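Local coordinates for CoA-binding domain-containing protein (Thermus thermophilus, PDB 1IUK) that is of unknown function but probably binds coenzyme A through a Rossmann-type domain, at residues P107-E110 with K111-E115; D123-L126 with M127-H130. All blocks are in the same frame, centred on the assembly; numbering follows the deposited sequence.

Contact 1. Residues P107-E110 with K111-E115; sequences PEFE and KALKE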
# COMPACT_ATOMS: atom_id res chain seq x y z
N PRO A 107 16.91 0.08 -0.38
CA PRO A 107 17.68 -0.95 0.32
C PRO A 107 17.55 -0.94 1.84
O PRO A 107 17.16 -1.95 2.43
CB PRO A 107 19.10 -0.67 -0.13
CG PRO A 107 18.93 -0.18 -1.52
CD PRO A 107 17.66 0.62 -1.53
N GLU A 108 17.88 0.18 2.47
CA GLU A 108 17.80 0.25 3.91
C GLU A 108 16.37 0.07 4.39
O GLU A 108 16.10 -0.70 5.31
CB GLU A 108 18.35 1.59 4.43
CG GLU A 108 17.87 1.93 5.85
CD GLU A 108 18.86 2.77 6.63
OE1 GLU A 108 19.58 3.58 6.01
OE2 GLU A 108 18.90 2.63 7.88
N PHE A 109 15.44 0.79 3.76
CA PHE A 109 14.03 0.70 4.14
C PHE A 109 13.54 -0.73 4.00
O PHE A 109 12.82 -1.24 4.86
CB PHE A 109 13.20 1.64 3.26
CG PHE A 109 11.74 1.66 3.61
CD1 PHE A 109 11.27 2.47 4.64
CD2 PHE A 109 10.83 0.88 2.88
CE1 PHE A 109 9.91 2.50 4.96
CE2 PHE A 109 9.46 0.91 3.20
CZ PHE A 109 9.00 1.72 4.23
N GLU A 110 13.93 -1.38 2.90
CA GLU A 110 13.51 -2.75 2.64
C GLU A 110 14.15 -3.71 3.62
O GLU A 110 13.50 -4.65 4.08
CB GLU A 110 13.86 -3.13 1.21
CG GLU A 110 13.03 -2.36 0.17
CD GLU A 110 13.50 -2.60 -1.24
OE1 GLU A 110 13.69 -3.78 -1.60
OE2 GLU A 110 13.69 -1.62 -1.99
N LYS A 111 15.42 -3.47 3.94
CA LYS A 111 16.13 -4.32 4.87
C LYS A 111 15.52 -4.21 6.26
O LYS A 111 15.39 -5.20 6.96
CB LYS A 111 17.61 -3.95 4.93
CG LYS A 111 18.43 -4.80 5.92
CD LYS A 111 19.58 -4.01 6.56
CE LYS A 111 20.54 -4.91 7.33
NZ LYS A 111 20.78 -6.22 6.64
N ALA A 112 15.13 -3.00 6.66
CA ALA A 112 14.53 -2.80 7.98
C ALA A 112 13.22 -3.55 8.12
O ALA A 112 12.90 -4.09 9.19
CB ALA A 112 14.31 -1.32 8.25
N LEU A 113 12.43 -3.59 7.04
CA LEU A 113 11.15 -4.29 7.08
C LEU A 113 11.38 -5.81 7.16
O LEU A 113 10.68 -6.52 7.89
CB LEU A 113 10.31 -3.94 5.85
CG LEU A 113 9.68 -2.54 5.84
CD1 LEU A 113 8.84 -2.39 4.55
CD2 LEU A 113 8.82 -2.31 7.08
N LYS A 114 12.36 -6.29 6.40
CA LYS A 114 12.69 -7.71 6.41
C LYS A 114 13.09 -8.12 7.83
O LYS A 114 12.57 -9.08 8.40
CB LYS A 114 13.86 -7.99 5.45
CG LYS A 114 14.54 -9.35 5.68
CD LYS A 114 15.94 -9.40 5.06
CE LYS A 114 16.88 -10.25 5.89
NZ LYS A 114 17.64 -9.44 6.89
N GLU A 115 14.01 -7.36 8.41
CA GLU A 115 14.46 -7.65 9.75
C GLU A 115 13.29 -7.67 10.75
O GLU A 115 13.29 -8.47 11.68
CB GLU A 115 15.55 -6.65 10.13
CG GLU A 115 16.82 -6.92 9.33
CD GLU A 115 17.93 -5.92 9.57
OE1 GLU A 115 19.11 -6.33 9.50
OE2 GLU A 115 17.64 -4.73 9.82
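Phe109 and Leu113, one helical turn apart in helix 107-115, make the apolar contact of this segment: CD1 of Leu113 comes to 3.6 Å from CE2 of Phe109, approaching that side of the ring, around CE2, obliquely. The first torsions bring the two together. Phe109 has CG trans to its main-chain N (chi1 -178°), which sends the ring inward beside the next turn, whereas Leu113 has CG opposite its carbonyl carbon (chi1 -74°), and with CD1 extended beyond it (chi2 -178°) that methyl lies toward the ring. Both are buried. Phe109 packs on Leu87 of helix 87-93 and Leu100 of strand 98-100, and Leu113 reaches Val90, Leu91, Val98 and Val120, as expected of the inner face of a helix in a beta-alpha-beta crossover.

The backbone under these side chains is joined by four i to i+4 hydrogen bonds, from Lys111 N to Pro107 O (2.8 Å) through Lys114 N to Glu110 O (3.1 Å). On the outer face, Lys111 follows a bent course, turning at chi2 and chi4, and its NZ forms a salt bridge with OE1 of Glu115 at 3.3 Å. Glu110 takes another direction: its extended chain leads to the start of the helix, where OE2 accepts a hydrogen bond from His106 N and OE1 pairs with Arg105.

The chemistry is that of an amphipathic helix: hydrocarbon faces the sheet and helix 87-93, ion pairs lie on more open flanks, and the carboxylate of Glu110, held by partners at the N-terminal end, would probably interact favourably with the helix dipole.

Contact 2. Residues D123-L126 with M127-H130; sequences DRCL and MVEH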
# COMPACT_ATOMS: atom_id res chain seq x y z
N ASP A 123 8.85 -2.47 -6.32
CA ASP A 123 8.88 -2.07 -7.73
C ASP A 123 7.93 -2.88 -8.64
O ASP A 123 8.34 -3.44 -9.66
CB ASP A 123 10.32 -2.14 -8.25
CG ASP A 123 10.59 -1.13 -9.37
OD1 ASP A 123 11.77 -0.94 -9.74
OD2 ASP A 123 9.61 -0.54 -9.88
N ARG A 124 6.66 -2.93 -8.25
CA ARG A 124 5.63 -3.62 -9.02
C ARG A 124 4.35 -2.82 -8.85
O ARG A 124 4.14 -2.17 -7.83
CB ARG A 124 5.42 -5.04 -8.49
CG ARG A 124 6.47 -6.03 -8.94
CD ARG A 124 5.89 -7.43 -9.08
NE ARG A 124 6.05 -8.24 -7.86
CZ ARG A 124 5.88 -9.56 -7.80
NH1 ARG A 124 5.53 -10.25 -8.88
NH2 ARG A 124 6.05 -10.19 -6.64
N CYS A 125 3.50 -2.84 -9.87
CA CYS A 125 2.23 -2.13 -9.80
C CYS A 125 1.21 -3.13 -9.28
O CYS A 125 0.94 -4.14 -9.94
CB CYS A 125 1.80 -1.61 -11.18
SG CYS A 125 0.28 -0.63 -11.13
N LEU A 126 0.64 -2.86 -8.11
CA LEU A 126 -0.33 -3.76 -7.51
C LEU A 126 -1.52 -4.07 -8.43
O LEU A 126 -2.01 -5.20 -8.46
CB LEU A 126 -0.82 -3.19 -6.17
CG LEU A 126 -1.72 -4.08 -5.30
CD1 LEU A 126 -1.21 -5.52 -5.29
CD2 LEU A 126 -1.77 -3.51 -3.88
N MET A 127 -2.00 -3.07 -9.18
CA MET A 127 -3.13 -3.29 -10.09
C MET A 127 -2.74 -4.30 -11.16
O MET A 127 -3.44 -5.28 -11.40
CB MET A 127 -3.54 -1.99 -10.78
CG MET A 127 -4.60 -2.21 -11.88
SD MET A 127 -5.24 -0.63 -12.46
CE MET A 127 -3.70 0.10 -13.09
N VAL A 128 -1.61 -4.03 -11.80
CA VAL A 128 -1.11 -4.90 -12.84
C VAL A 128 -0.94 -6.31 -12.31
O VAL A 128 -1.42 -7.27 -12.92
CB VAL A 128 0.23 -4.38 -13.37
CG1 VAL A 128 0.94 -5.46 -14.15
CG2 VAL A 128 -0.02 -3.14 -14.23
N GLU A 129 -0.27 -6.43 -11.17
CA GLU A 129 -0.03 -7.74 -10.56
C GLU A 129 -1.32 -8.45 -10.18
O GLU A 129 -1.42 -9.68 -10.32
CB GLU A 129 0.86 -7.58 -9.33
CG GLU A 129 2.32 -7.31 -9.67
CD GLU A 129 2.84 -8.21 -10.79
OE1 GLU A 129 3.37 -7.67 -11.79
OE2 GLU A 129 2.72 -9.44 -10.67
N HIS A 130 -2.30 -7.69 -9.71
CA HIS A 130 -3.58 -8.28 -9.34
C HIS A 130 -4.26 -8.85 -10.59
O HIS A 130 -4.83 -9.96 -10.56
CB HIS A 130 -4.48 -7.23 -8.70
CG HIS A 130 -5.76 -7.79 -8.15
ND1 HIS A 130 -6.92 -7.84 -8.89
CD2 HIS A 130 -6.06 -8.31 -6.94
CE1 HIS A 130 -7.89 -8.36 -8.15
NE2 HIS A 130 -7.38 -8.66 -6.96
O HOH W 1 3.98 -4.65 -11.89
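Arg124 and Glu129 meet across the start of helix 126-134, their side chains crossing at about a right angle. Followed outward, Glu129 begins with CB 3.5 Å from Cys125 O, the same carbonyl that accepts a nearly straight bond from Glu129 N (2.9 Å, 173°). With CG placed beside the backbone N (chi1 -75°) and a second bend at chi2, the chain folds back over the segment before the helix. There CG, still close to Cys125 O, lies 3.6 Å from Arg124 CD, and the carboxylate carbon CD is equally near that methylene.

Cys125 occupies the N-cap position, following strand 120-122 at one edge of the parallel Rossmann-type sheet. Its own CB rests 3.9 Å from Val128 CB, an ordinary apolar contact within the first turn.

At the tip of Glu129 the two oxygens divide their work. OE1 receives a hydrogen bond from a water at 3.1 Å, and the same water accepts one from Cys125 N at 2.8 Å, bridging carboxylate and N-cap backbone. OE2 makes a long salt bridge to Arg124 NH1, 3.4 Å, with the guanidinium and carboxylate planes 40° apart; its stronger partner is Arg132 NE, farther along the helix.

From the N terminus, the chain has already laid down strand 98-100 when it enters helix 107-115, where contact 1 spans successive turns of one helix and encloses no loop. Strand 120-122 then completes the beta-alpha-beta unit and takes the edge of the parallel sheet. Contact 2 follows at the passage from that strand into helix 126-134; likewise local, it joins the loop end to the first helical turn and encloses no further loop. The two are in series, neither nested nor crossed, with centres about 20 Å apart and nearest atoms about 7 Å apart. Strand 98-100 is common ground: contact 1 packs on its Val98 and Leu100, contact 2 on its Trp99. Contact 1 also meets helix 87-93, contact 2 helix 28-38.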